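Local coordinates for alkaline phosphatase (Thermus thermophilus, PDB 7KWD) that removes phosphate groups from compounds as a homodimeric, zinc- and magnesium-dependent alkaline phosphatase, at the interface of chains A and B. Residues are numbered along the deposited sequence; one frame, centred on the assembly and turned at random. Chains: chain A/B, Alkaline phosphatase.

Three contacts belong to the two-fold interface of the homodimer, and each has a twin with the chains exchanged. Contact 1 and contact 3 are neighbours, with C-alpha centres about 9 Å apart. They share A:Asn110, B:Ser331 and B:Leu333. Their centres lie about 9 and 10 Å from A:Ser95, the nucleophile that forms the phosphoserine intermediate in this family, so dimerisation probably helps shape the active-site surroundings. Contact 2 is separate: its C-alpha centre is about 30 Å from that of contact 1 and about 36 Å from that of contact 3. It joins helix 70-75 of chain A to an N-terminal segment and strand 454-456 of chain B, and probably widens the dimer's footing.

Contact 1: the interface of chains A and B. Residues chain A 90-93, 110, 433-435; chain B 325-327, 331-333, 335-336.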
loop_
_atom_site.group_PDB
_atom_site.type_symbol
_atom_site.label_atom_id
_atom_site.label_comp_id
_atom_site.label_asym_id
_atom_site.label_seq_id
_atom_site.Cartn_x
_atom_site.Cartn_y
_atom_site.Cartn_z
ATOM N N SER A 90 15.579 5.834 10.246
ATOM C CA SER A 90 14.695 4.676 10.231
ATOM C C SER A 90 13.805 4.698 9.006
ATOM O O SER A 90 13.145 5.706 8.735
ATOM C CB SER A 90 13.790 4.647 11.456
ATOM O OG SER A 90 12.813 3.641 11.302
ATOM N N TYR A 91 13.733 3.577 8.311
ATOM C CA TYR A 91 12.819 3.460 7.186
ATOM C C TYR A 91 11.368 3.434 7.591
ATOM O O TYR A 91 10.519 3.457 6.705
ATOM C CB TYR A 91 13.168 2.223 6.390
ATOM C CG TYR A 91 14.316 2.585 5.534
ATOM C CD1 TYR A 91 14.095 3.308 4.416
ATOM C CD2 TYR A 91 15.622 2.323 5.893
ATOM C CE1 TYR A 91 15.066 3.696 3.652
ATOM C CE2 TYR A 91 16.634 2.731 5.093
ATOM C CZ TYR A 91 16.326 3.424 3.955
ATOM O OH TYR A 91 17.248 3.926 3.031
ATOM N N VAL A 92 11.060 3.455 8.882
ATOM C CA VAL A 92 9.695 3.628 9.348
ATOM C C VAL A 92 9.652 4.809 10.296
ATOM O O VAL A 92 10.269 4.777 11.373
ATOM C CB VAL A 92 9.161 2.368 10.031
ATOM C CG1 VAL A 92 7.710 2.590 10.500
ATOM C CG2 VAL A 92 9.297 1.177 9.092
ATOM N N THR A 93 8.910 5.838 9.915
ATOM C CA THR A 93 8.870 7.068 10.683
ATOM C C THR A 93 7.825 6.934 11.774
ATOM O O THR A 93 6.962 6.067 11.727
ATOM C CB THR A 93 8.518 8.241 9.768
ATOM O OG1 THR A 93 8.699 9.495 10.418
ATOM C CG2 THR A 93 7.075 8.121 9.343
ATOM N N ASN A 110 13.152 10.307 14.901
ATOM C CA ASN A 110 11.824 10.103 15.473
ATOM C C ASN A 110 11.790 10.632 16.898
ATOM O O ASN A 110 12.669 10.301 17.705
ATOM C CB ASN A 110 11.455 8.607 15.467
ATOM C CG ASN A 110 11.302 8.030 14.043
ATOM O OD1 ASN A 110 11.302 8.772 13.055
ATOM N ND2 ASN A 110 11.171 6.693 13.946
ATOM N N HIS A 433 3.449 1.407 12.432
ATOM C CA HIS A 433 3.629 2.064 11.135
ATOM C C HIS A 433 4.411 1.166 10.181
ATOM O O HIS A 433 5.174 0.286 10.593
ATOM C CB HIS A 433 4.407 3.364 11.266
ATOM C CG HIS A 433 3.822 4.310 12.246
ATOM N ND1 HIS A 433 4.444 5.487 12.601
ATOM C CD2 HIS A 433 2.673 4.256 12.962
ATOM C CE1 HIS A 433 3.708 6.117 13.502
ATOM N NE2 HIS A 433 2.641 5.385 13.744
ATOM N N THR A 434 4.222 1.399 8.895
ATOM C CA THR A 434 4.982 0.706 7.863
ATOM C C THR A 434 5.674 1.730 6.971
ATOM O O THR A 434 5.462 2.939 7.082
ATOM C CB THR A 434 4.095 -0.220 7.022
ATOM O OG1 THR A 434 3.161 0.571 6.263
ATOM C CG2 THR A 434 3.322 -1.217 7.907
ATOM N N ALA A 435 6.522 1.220 6.085
ATOM C CA ALA A 435 7.439 2.030 5.292
ATOM C C ALA A 435 6.889 2.420 3.922
ATOM O O ALA A 435 7.563 3.134 3.164
ATOM C CB ALA A 435 8.739 1.263 5.064
ATOM N N LEU B 325 7.484 -3.665 6.080
ATOM C CA LEU B 325 8.454 -3.335 7.108
ATOM C C LEU B 325 7.778 -2.440 8.129
ATOM O O LEU B 325 7.254 -1.381 7.775
ATOM C CB LEU B 325 9.646 -2.624 6.483
ATOM C CG LEU B 325 10.794 -2.243 7.427
ATOM C CD1 LEU B 325 11.625 -3.469 7.828
ATOM C CD2 LEU B 325 11.661 -1.197 6.755
ATOM N N TYR B 326 7.765 -2.863 9.388
ATOM C CA TYR B 326 6.964 -2.176 10.393
ATOM C C TYR B 326 7.825 -1.579 11.506
ATOM O O TYR B 326 9.008 -1.916 11.671
ATOM C CB TYR B 326 5.887 -3.122 10.972
ATOM C CG TYR B 326 6.435 -4.334 11.661
ATOM C CD1 TYR B 326 6.995 -4.228 12.935
ATOM C CD2 TYR B 326 6.366 -5.582 11.070
ATOM C CE1 TYR B 326 7.487 -5.343 13.602
ATOM C CE2 TYR B 326 6.887 -6.709 11.714
ATOM C CZ TYR B 326 7.434 -6.581 12.992
ATOM O OH TYR B 326 7.938 -7.695 13.651
ATOM N N GLY B 327 7.204 -0.652 12.248
ATOM C CA GLY B 327 7.884 0.073 13.311
ATOM C C GLY B 327 8.398 -0.839 14.408
ATOM O O GLY B 327 7.615 -1.580 14.998
ATOM N N SER B 331 10.505 4.438 19.821
ATOM C CA SER B 331 10.191 5.447 18.807
ATOM C C SER B 331 10.392 4.931 17.381
ATOM O O SER B 331 10.647 5.708 16.468
ATOM C CB SER B 331 11.023 6.713 19.053
ATOM O OG SER B 331 10.757 7.215 20.352
ATOM N N TYR B 332 10.276 3.612 17.189
ATOM C CA TYR B 332 10.467 2.932 15.903
ATOM C C TYR B 332 11.860 3.146 15.323
ATOM O O TYR B 332 12.102 2.896 14.125
ATOM C CB TYR B 332 9.407 3.370 14.889
ATOM C CG TYR B 332 7.980 2.983 15.239
ATOM C CD1 TYR B 332 7.704 2.006 16.189
ATOM C CD2 TYR B 332 6.911 3.630 14.629
ATOM C CE1 TYR B 332 6.397 1.667 16.495
ATOM C CE2 TYR B 332 5.629 3.308 14.916
ATOM C CZ TYR B 332 5.372 2.322 15.829
ATOM O OH TYR B 332 4.065 2.040 16.100
ATOM N N LEU B 333 12.803 3.553 16.169
ATOM C CA LEU B 333 14.136 3.928 15.706
ATOM C C LEU B 333 14.963 2.761 15.205
ATOM O O LEU B 333 15.976 2.996 14.541
ATOM C CB LEU B 333 14.873 4.668 16.850
ATOM C CG LEU B 333 14.383 6.086 17.124
ATOM C CD1 LEU B 333 14.844 6.596 18.484
ATOM C CD2 LEU B 333 14.820 7.048 15.999
ATOM N N SER B 335 13.846 0.387 13.090
ATOM C CA SER B 335 13.082 -0.294 12.051
ATOM C C SER B 335 13.917 -0.650 10.827
ATOM O O SER B 335 13.573 -1.598 10.113
ATOM C CB SER B 335 11.883 0.557 11.620
ATOM O OG SER B 335 11.059 0.901 12.727
ATOM N N SER B 336 15.005 0.043 10.567
ATOM C CA SER B 336 15.765 -0.344 9.392
ATOM C C SER B 336 16.519 -1.655 9.568
ATOM O O SER B 336 17.046 -2.177 8.581
ATOM C CB SER B 336 16.751 0.759 9.000
ATOM O OG SER B 336 16.057 1.968 8.748
#
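A:Val92 sits at the apolar centre of this homodimer patch. Its CG1 is anti to the backbone N (chi1 -180°) and meets B:Gly327 CA at 3.8 Å. Its CG2 points to B:Leu325 and the CB of B:Ser335. B:Leu325 CD2 also packs on A:Tyr91 CB. Beside this core, the rings of A:His433 and B:Tyr332 meet edge to face, with planes 79° apart. The CE2 edge of the tyrosine lies over the centre of the imidazole, with B:Tyr332 CE2 3.4 Å from A:His433 CG. A:His433 is a zinc ligand, so the partner chain packs directly on a metal-binding residue. Its ND1 donates to A:Thr93 O in the ring plane, on a carbonyl lone pair, which fixes the ring's rotation. An antiparallel bridge pairs A:Thr434 with B:Tyr326, and B:Gly327 N donates to A:His433 O at 2.8 Å. Toward the rim, A:Ser90 OG can give its hydrogen to B:Tyr332 O, at 3.0 Å, or to A:Val92 O. B:Tyr332 O also accepts from B:Ser335 OG. A:Tyr91 N donates to B:Ser336 OG at 2.9 Å. A:Asn110 slides antiparallel past B:Leu333, CB against CD2. A:Asn110 ND2, the amide nitrogen, donates to B:Ser331 O at 2.8 Å, nearly along the C=O axis, 153° at H.

Contact 2: the interface of chains A and B. Residues chain A 54, 58, 62, 68, 72-73, 75-76; chain B 25-27, 30, 453-454.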
loop_
_atom_site.group_PDB
_atom_site.type_symbol
_atom_site.label_atom_id
_atom_site.label_comp_id
_atom_site.label_asym_id
_atom_site.label_seq_id
_atom_site.Cartn_x
_atom_site.Cartn_y
_atom_site.Cartn_z
ATOM N N TYR A 54 -7.606 2.880 1.987
ATOM C CA TYR A 54 -8.302 3.559 0.916
ATOM C C TYR A 54 -9.228 2.589 0.190
ATOM O O TYR A 54 -10.392 2.897 -0.056
ATOM C CB TYR A 54 -7.318 4.187 -0.069
ATOM C CG TYR A 54 -8.083 4.732 -1.246
ATOM C CD1 TYR A 54 -8.747 5.959 -1.165
ATOM C CD2 TYR A 54 -8.207 3.987 -2.405
ATOM C CE1 TYR A 54 -9.498 6.449 -2.246
ATOM C CE2 TYR A 54 -8.932 4.454 -3.473
ATOM C CZ TYR A 54 -9.597 5.667 -3.393
ATOM O OH TYR A 54 -10.314 6.078 -4.467
ATOM N N GLN A 58 -13.214 3.038 -0.134
ATOM C CA GLN A 58 -13.709 3.187 -1.502
ATOM C C GLN A 58 -14.798 2.160 -1.806
ATOM O O GLN A 58 -15.852 2.498 -2.341
ATOM C CB GLN A 58 -12.550 3.030 -2.487
ATOM C CG GLN A 58 -12.930 3.181 -3.956
ATOM C CD GLN A 58 -11.734 2.942 -4.876
ATOM O OE1 GLN A 58 -11.342 3.818 -5.648
ATOM N NE2 GLN A 58 -11.152 1.750 -4.794
ATOM N N ARG A 62 -19.184 2.683 -2.077
ATOM C CA ARG A 62 -19.926 2.283 -3.266
ATOM C C ARG A 62 -20.901 1.163 -2.935
ATOM O O ARG A 62 -22.107 1.278 -3.180
ATOM C CB ARG A 62 -18.972 1.841 -4.368
ATOM C CG ARG A 62 -18.373 3.009 -5.159
ATOM C CD ARG A 62 -17.082 2.562 -5.916
ATOM N NE ARG A 62 -16.620 3.595 -6.848
ATOM C CZ ARG A 62 -17.147 3.804 -8.046
ATOM N NH1 ARG A 62 -18.161 3.064 -8.509
ATOM N NH2 ARG A 62 -16.673 4.783 -8.788
ATOM N N VAL A 68 -19.995 7.315 -4.355
ATOM C CA VAL A 68 -18.563 7.391 -4.623
ATOM C C VAL A 68 -17.907 8.258 -3.552
ATOM O O VAL A 68 -18.286 9.408 -3.368
ATOM C CB VAL A 68 -18.288 7.953 -6.015
ATOM C CG1 VAL A 68 -16.801 8.029 -6.277
ATOM C CG2 VAL A 68 -19.001 7.091 -7.041
ATOM N N GLU A 72 -12.067 9.327 -3.622
ATOM C CA GLU A 72 -11.903 8.694 -4.930
ATOM C C GLU A 72 -12.057 9.734 -6.048
ATOM O O GLU A 72 -11.267 9.770 -6.999
ATOM C CB GLU A 72 -12.903 7.548 -5.145
ATOM C CG GLU A 72 -12.804 6.939 -6.554
ATOM C CD GLU A 72 -13.852 5.867 -6.876
ATOM O OE1 GLU A 72 -14.462 5.322 -5.944
ATOM O OE2 GLU A 72 -14.074 5.591 -8.075
ATOM N N ARG A 73 -13.098 10.571 -5.965
ATOM C CA ARG A 73 -13.309 11.583 -7.007
ATOM C C ARG A 73 -12.093 12.487 -7.150
ATOM O O ARG A 73 -11.729 12.863 -8.272
ATOM C CB ARG A 73 -14.545 12.418 -6.693
ATOM C CG ARG A 73 -15.788 11.569 -6.446
ATOM C CD ARG A 73 -17.059 12.424 -6.117
ATOM N NE ARG A 73 -18.090 11.687 -5.359
ATOM C CZ ARG A 73 -19.381 12.031 -5.337
ATOM N NH1 ARG A 73 -19.800 13.091 -6.018
ATOM N NH2 ARG A 73 -20.260 11.309 -4.661
ATOM N N LEU A 75 -8.834 11.765 -6.257
ATOM C CA LEU A 75 -7.697 11.051 -6.832
ATOM C C LEU A 75 -7.899 10.727 -8.311
ATOM O O LEU A 75 -6.917 10.520 -9.024
ATOM C CB LEU A 75 -7.451 9.754 -6.069
ATOM C CG LEU A 75 -7.066 9.906 -4.592
ATOM C CD1 LEU A 75 -7.104 8.528 -3.963
ATOM C CD2 LEU A 75 -5.681 10.511 -4.428
ATOM N N ALA A 76 -9.155 10.694 -8.768
ATOM C CA ALA A 76 -9.533 10.413 -10.142
ATOM C C ALA A 76 -9.500 11.647 -11.019
ATOM O O ALA A 76 -9.798 11.540 -12.207
ATOM C CB ALA A 76 -10.942 9.797 -10.175
ATOM N N GLN B 25 -18.005 10.900 -11.511
ATOM C CA GLN B 25 -16.746 11.455 -11.037
ATOM C C GLN B 25 -15.802 10.380 -10.510
ATOM O O GLN B 25 -14.758 10.707 -9.947
ATOM C CB GLN B 25 -16.976 12.489 -9.930
ATOM C CG GLN B 25 -18.127 13.425 -10.141
ATOM C CD GLN B 25 -17.838 14.454 -11.203
ATOM O OE1 GLN B 25 -17.036 15.362 -10.989
ATOM N NE2 GLN B 25 -18.505 14.331 -12.357
ATOM N N GLY B 26 -16.137 9.108 -10.697
ATOM C CA GLY B 26 -15.340 8.026 -10.159
ATOM C C GLY B 26 -14.127 7.726 -11.017
ATOM O O GLY B 26 -13.918 8.295 -12.091
ATOM N N ALA B 27 -13.311 6.776 -10.523
ATOM C CA ALA B 27 -12.064 6.450 -11.199
ATOM C C ALA B 27 -12.307 5.776 -12.541
ATOM O O ALA B 27 -11.521 5.963 -13.486
ATOM C CB ALA B 27 -11.189 5.550 -10.330
ATOM N N ASN B 30 -12.040 8.297 -15.158
ATOM C CA ASN B 30 -10.739 8.940 -15.342
ATOM C C ASN B 30 -9.991 8.133 -16.399
ATOM O O ASN B 30 -9.453 7.060 -16.121
ATOM C CB ASN B 30 -9.961 9.010 -14.023
ATOM C CG ASN B 30 -8.605 9.696 -14.178
ATOM O OD1 ASN B 30 -8.409 10.512 -15.084
ATOM N ND2 ASN B 30 -7.674 9.389 -13.291
ATOM N N GLY B 453 -3.214 9.948 -12.315
ATOM C CA GLY B 453 -4.132 9.875 -11.216
ATOM C C GLY B 453 -4.534 8.421 -10.964
ATOM O O GLY B 453 -3.860 7.482 -11.372
ATOM N N LEU B 454 -5.662 8.242 -10.290
ATOM C CA LEU B 454 -6.223 6.908 -10.078
ATOM C C LEU B 454 -7.161 6.570 -11.224
ATOM O O LEU B 454 -8.152 7.283 -11.448
ATOM C CB LEU B 454 -6.963 6.843 -8.746
ATOM C CG LEU B 454 -7.703 5.549 -8.458
ATOM C CD1 LEU B 454 -6.712 4.382 -8.156
ATOM C CD2 LEU B 454 -8.643 5.824 -7.303
HETATM O O HOH W 1 -13.443 12.823 -10.541
#
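Straight backbone N-H bonds cross this patch of the dimer interface. B:Ala27 N donates to A:Glu72 OE2 at 2.8 Å, on the anti lone pair of the carboxylate oxygen. B:Leu454 N donates to A:Leu75 O at 2.9 Å, from above the carbonyl plane. Charge pairing stays within chain A. A:Glu72 is extended, with CG anti to the backbone N (chi1 176°). A:Arg62 grips it side-on. A:Arg62 NE donates to A:Glu72 OE1 at 2.9 Å on its syn lone pair, and NH2 forms a salt bridge to OE2. OE2 thus takes two donors, and the arginine would help hold it charged. An alanine in place of A:Glu72 would remove the acceptor for B:Ala27 N and would probably leave A:Arg62 less firmly placed. A:Arg73 is turned back onto its own chain, with NE and NH2 both donating to A:Val68 O. A water links A:Arg73 O to B:Gln25 O, though B:Gln25 is poorly ordered. Apolar contacts add to this. A:Ala76 CB meets B:Ala27 CA at 3.7 Å. The methyl B:Leu454 CD2 meets the tyrosine tip, 3.3 Å from A:Tyr54 OH, which donates to A:Gln58 OE1. In the fold, helix 70-75 of chain A and A:Ala76 after it carry the contact with the N-terminal 3-10 helices 23-25 and 27-29 of chain B. Helix 51-65 lies behind and touches mainly B:Leu454, at the start of strand 454-456.

Contact 3: the interface of chains A and B. Residues chain A 89, 94, 109-110, 486, 489; chain B 330-331, 333.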
loop_
_atom_site.group_PDB
_atom_site.type_symbol
_atom_site.label_atom_id
_atom_site.label_comp_id
_atom_site.label_asym_id
_atom_site.label_seq_id
_atom_site.Cartn_x
_atom_site.Cartn_y
_atom_site.Cartn_z
ATOM N N THR A 89 16.997 8.222 10.403
ATOM C CA THR A 89 17.706 6.994 10.738
ATOM C C THR A 89 16.841 5.736 10.673
ATOM O O THR A 89 17.351 4.650 10.967
ATOM C CB THR A 89 18.314 7.075 12.156
ATOM O OG1 THR A 89 17.282 7.170 13.144
ATOM C CG2 THR A 89 19.198 8.264 12.265
ATOM N N GLU A 94 7.850 7.851 12.723
ATOM C CA GLU A 94 6.606 8.111 13.464
ATOM C C GLU A 94 6.202 9.564 13.213
ATOM O O GLU A 94 6.774 10.267 12.362
ATOM C CB GLU A 94 6.740 7.730 14.941
ATOM C CG GLU A 94 7.974 8.248 15.609
ATOM C CD GLU A 94 7.986 9.782 15.631
ATOM O OE1 GLU A 94 8.588 10.374 14.703
ATOM O OE2 GLU A 94 7.375 10.398 16.548
ATOM N N VAL A 109 15.192 12.864 13.528
ATOM C CA VAL A 109 15.099 11.618 14.269
ATOM C C VAL A 109 13.705 11.524 14.867
ATOM O O VAL A 109 13.129 12.537 15.290
ATOM C CB VAL A 109 16.190 11.592 15.342
ATOM C CG1 VAL A 109 15.883 10.512 16.334
ATOM C CG2 VAL A 109 17.572 11.416 14.662
ATOM N N ASN A 110 13.152 10.307 14.901
ATOM C CA ASN A 110 11.824 10.103 15.473
ATOM C C ASN A 110 11.790 10.632 16.898
ATOM O O ASN A 110 12.669 10.301 17.705
ATOM C CB ASN A 110 11.455 8.607 15.467
ATOM C CG ASN A 110 11.302 8.030 14.043
ATOM O OD1 ASN A 110 11.302 8.772 13.055
ATOM N ND2 ASN A 110 11.171 6.693 13.946
ATOM N N LEU A 486 22.517 9.085 18.626
ATOM C CA LEU A 486 21.620 8.101 19.206
ATOM C C LEU A 486 22.403 7.040 19.962
ATOM O O LEU A 486 21.885 6.455 20.923
ATOM C CB LEU A 486 20.765 7.453 18.117
ATOM C CG LEU A 486 19.673 8.315 17.475
ATOM C CD1 LEU A 486 18.986 7.552 16.347
ATOM C CD2 LEU A 486 18.664 8.787 18.525
ATOM N N ARG A 489 23.060 8.187 23.591
ATOM C CA ARG A 489 21.903 8.495 24.441
ATOM C C ARG A 489 21.823 7.518 25.617
ATOM O O ARG A 489 21.578 6.329 25.423
ATOM C CB ARG A 489 20.596 8.457 23.621
ATOM C CG ARG A 489 20.217 9.800 22.962
ATOM C CD ARG A 489 18.855 9.770 22.219
ATOM N NE ARG A 489 18.529 11.073 21.610
ATOM C CZ ARG A 489 17.411 11.368 20.922
ATOM N NH1 ARG A 489 16.444 10.456 20.713
ATOM N NH2 ARG A 489 17.263 12.606 20.434
ATOM N N ARG B 330 12.202 1.428 20.313
ATOM C CA ARG B 330 11.781 2.697 20.899
ATOM C C ARG B 330 11.633 3.744 19.806
ATOM O O ARG B 330 12.525 3.918 18.967
ATOM C CB ARG B 330 12.803 3.150 21.955
ATOM C CG ARG B 330 12.583 4.574 22.529
ATOM C CD ARG B 330 13.696 5.054 23.519
ATOM N NE ARG B 330 14.900 5.602 22.861
ATOM C CZ ARG B 330 14.992 6.801 22.260
ATOM N NH1 ARG B 330 13.949 7.627 22.193
ATOM N NH2 ARG B 330 16.145 7.178 21.706
ATOM N N SER B 331 10.505 4.438 19.821
ATOM C CA SER B 331 10.191 5.447 18.807
ATOM C C SER B 331 10.392 4.931 17.381
ATOM O O SER B 331 10.647 5.708 16.468
ATOM C CB SER B 331 11.023 6.713 19.053
ATOM O OG SER B 331 10.757 7.215 20.352
ATOM N N LEU B 333 12.803 3.553 16.169
ATOM C CA LEU B 333 14.136 3.928 15.706
ATOM C C LEU B 333 14.963 2.761 15.205
ATOM O O LEU B 333 15.976 2.996 14.541
ATOM C CB LEU B 333 14.873 4.668 16.850
ATOM C CG LEU B 333 14.383 6.086 17.124
ATOM C CD1 LEU B 333 14.844 6.596 18.484
ATOM C CD2 LEU B 333 14.820 7.048 15.999
HETATM O O HOH W 2 16.550 2.112 11.948
HETATM O O HOH W 3 17.771 5.005 14.545
#
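B:Leu333 has CG anti to its carbonyl carbon (chi1 -73°). Its chi2 of 163° sets CD1 anti to CA and leaves the CD2 branch turned to chain A. A:Val109 CG1 is anti to its backbone N and points back at it. The two side chains cross at about a right angle, with A:Val109 CG1 and B:Leu333 CD2 3.6 Å apart. A:Thr89 holds OG1 in the crowded position between its N and carbonyl carbon. A:Thr89 OG1 lies 3.8 Å from B:Leu333 CD2. A:Leu486 CD1 lies 4.2 Å from B:Leu333 CD2, a looser contact, and A:Asn110 packs against this methyl too. B:Leu333 is therefore a knob set among several chain A residues. Its backbone O is tied to chain A by waters. Water 3 bridges it to A:Thr89 OG1, with the water oxygen 2.6 Å from A:Thr89 OG1, and water 2 bridges it to A:Thr89 O. Beyond the leucine, A:Arg489 is extended and B:Arg330 bends at chi3. Their guanidiniums meet edge to edge, planes 43° apart, with A:Arg489 NH1 and B:Arg330 NH2 3.4 Å apart. The like charges would be expected to repel. Each guanidinium has a leucine methyl over one face, A:Leu486 CD2 and B:Leu333 CD1 respectively. The site joins the 3-10 helix 330-332 of chain B and the loop residue after it to chain A loops, the end of helix 479-487 and A:Arg489 beyond it.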